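Local coordinates for thymidylate synthase ThyX (Streptomyces cacaoi subsp. asoensis, PDB 4P5B), which methylates UMP and dUMP at the uracil ring, as a homotetrameric FAD-binding enzyme of the ThyX family, at the interface of chains A and B. Numbering follows the deposited sequence. Chains: chain A/B, Thymidylate synthase ThyX.

The interface of chains A and B. Residues chain A 29, 33, 61, 63-64, 67; chain B 92-94.
The small apolar centre is carbon packing of A:Pro64 against B:Asn93, whose side chains cross at about a right angle, with A:Pro64 CG 4.1 Å from B:Asn93 CG. Within its own chain the proline also packs on A:His61, CD lying 3.9 Å above the plane of the imidazole, over the ring centre. A:Ala29, on helix 23-35, adds its methyl CB 4.0 Å from B:Asn93 ND2. B:Asn93, from strand 91-94, thus inserts its tip between this helix and the 3-10 helix 63-66, losing 56 Å² of surface to chain A.

Both ends of the amide are held. Its ND2 donates to A:His67 NE2 over 3.0 Å, 158° at the hydrogen; the acceptor lies close to the amide plane, although ring and amide planes are 47° apart. Receiving this N-H implies that NE2 carries a lone pair, which would favour the neutral tautomer with its proton on ND1. At the other end the A:Ser63 hydroxyl OG donates to B:Asn93 OD1 at 2.9 Å, tilted from the carbonyl plane; chi1 of 74° sets OG between its backbone N and carbonyl carbon. Together the two bonds should fix the amide's rotation.

Farther out, poorly ordered A:Ser33, which like A:Ser63 and A:His61 belongs to the FAD site, makes a longer hydrogen bond across the homotetramer's subunit boundary: its OG lies above the carbonyl plane of B:Glu94, 3.2 Å from the backbone O.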
loop_
_atom_site.group_PDB
_atom_site.type_symbol
_atom_site.label_atom_id
_atom_site.label_comp_id
_atom_site.label_asym_id
_atom_site.label_seq_id
_atom_site.Cartn_x
_atom_site.Cartn_y
_atom_site.Cartn_z
ATOM N N ALA A 29 13.040 -14.776 -9.569
ATOM C CA ALA A 29 12.986 -13.806 -8.470
ATOM C C ALA A 29 13.382 -14.471 -7.169
ATOM O O ALA A 29 14.170 -13.909 -6.394
ATOM C CB ALA A 29 11.622 -13.132 -8.348
ATOM N N SER A 33 18.121 -14.902 -4.110
ATOM C CA SER A 33 18.343 -15.054 -2.632
ATOM C C SER A 33 19.405 -16.089 -2.294
ATOM O O SER A 33 20.375 -15.781 -1.620
ATOM C CB SER A 33 17.037 -15.375 -1.884
ATOM O OG SER A 33 16.041 -14.362 -2.103
ATOM N N HIS A 61 6.398 -17.426 1.340
ATOM C CA HIS A 61 7.316 -16.382 0.835
ATOM C C HIS A 61 6.642 -15.825 -0.423
ATOM O O HIS A 61 6.821 -16.338 -1.536
ATOM C CB HIS A 61 8.706 -16.971 0.515
ATOM C CG HIS A 61 9.776 -15.949 0.242
ATOM N ND1 HIS A 61 9.775 -14.685 0.790
ATOM C CD2 HIS A 61 10.921 -16.036 -0.484
ATOM C CE1 HIS A 61 10.855 -14.027 0.394
ATOM N NE2 HIS A 61 11.568 -14.825 -0.380
ATOM N N SER A 63 6.750 -12.629 -1.680
ATOM C CA SER A 63 7.418 -11.618 -2.489
ATOM C C SER A 63 7.822 -12.000 -3.951
ATOM O O SER A 63 7.627 -11.203 -4.800
ATOM C CB SER A 63 8.552 -10.942 -1.725
ATOM O OG SER A 63 9.663 -11.845 -1.637
ATOM N N PRO A 64 8.326 -13.222 -4.225
ATOM C CA PRO A 64 8.602 -13.664 -5.602
ATOM C C PRO A 64 7.384 -13.719 -6.480
ATOM O O PRO A 64 7.485 -13.587 -7.726
ATOM C CB PRO A 64 9.119 -15.095 -5.412
ATOM C CG PRO A 64 9.801 -15.051 -4.005
ATOM C CD PRO A 64 8.741 -14.261 -3.242
ATOM N N HIS A 67 6.360 -10.248 -9.019
ATOM C CA HIS A 67 7.114 -9.681 -10.192
ATOM C C HIS A 67 6.400 -10.013 -11.514
ATOM O O HIS A 67 6.877 -10.875 -12.316
ATOM C CB HIS A 67 8.603 -10.099 -10.215
ATOM C CG HIS A 67 9.323 -9.707 -8.963
ATOM N ND1 HIS A 67 9.996 -8.512 -8.832
ATOM C CD2 HIS A 67 9.394 -10.310 -7.756
ATOM C CE1 HIS A 67 10.469 -8.397 -7.602
ATOM N NE2 HIS A 67 10.111 -9.476 -6.927
ATOM N N PHE B 92 10.389 -6.236 -4.237
ATOM C CA PHE B 92 11.813 -6.450 -4.195
ATOM C C PHE B 92 12.100 -7.894 -3.834
ATOM O O PHE B 92 11.399 -8.477 -3.040
ATOM C CB PHE B 92 12.426 -5.572 -3.140
ATOM C CG PHE B 92 12.246 -4.099 -3.379
ATOM C CD1 PHE B 92 12.908 -3.466 -4.442
ATOM C CD2 PHE B 92 11.462 -3.319 -2.533
ATOM C CE1 PHE B 92 12.788 -2.071 -4.654
ATOM C CE2 PHE B 92 11.349 -1.900 -2.737
ATOM C CZ PHE B 92 12.018 -1.287 -3.802
ATOM N N ASN B 93 13.127 -8.484 -4.436
ATOM C CA ASN B 93 13.681 -9.733 -3.925
ATOM C C ASN B 93 15.174 -9.660 -4.030
ATOM O O ASN B 93 15.717 -9.421 -5.101
ATOM C CB ASN B 93 13.205 -10.924 -4.724
ATOM C CG ASN B 93 12.003 -11.602 -4.104
ATOM O OD1 ASN B 93 12.108 -12.291 -3.040
ATOM N ND2 ASN B 93 10.832 -11.436 -4.768
ATOM N N GLU B 94 15.858 -9.889 -2.913
ATOM C CA GLU B 94 17.260 -9.541 -2.826
ATOM C C GLU B 94 18.074 -10.736 -2.372
ATOM O O GLU B 94 17.601 -11.568 -1.589
ATOM C CB GLU B 94 17.428 -8.337 -1.896
ATOM C CG GLU B 94 18.900 -7.908 -1.637
ATOM C CD GLU B 94 19.013 -6.821 -0.580
ATOM O OE1 GLU B 94 17.957 -6.196 -0.258
ATOM O OE2 GLU B 94 20.151 -6.561 -0.098
#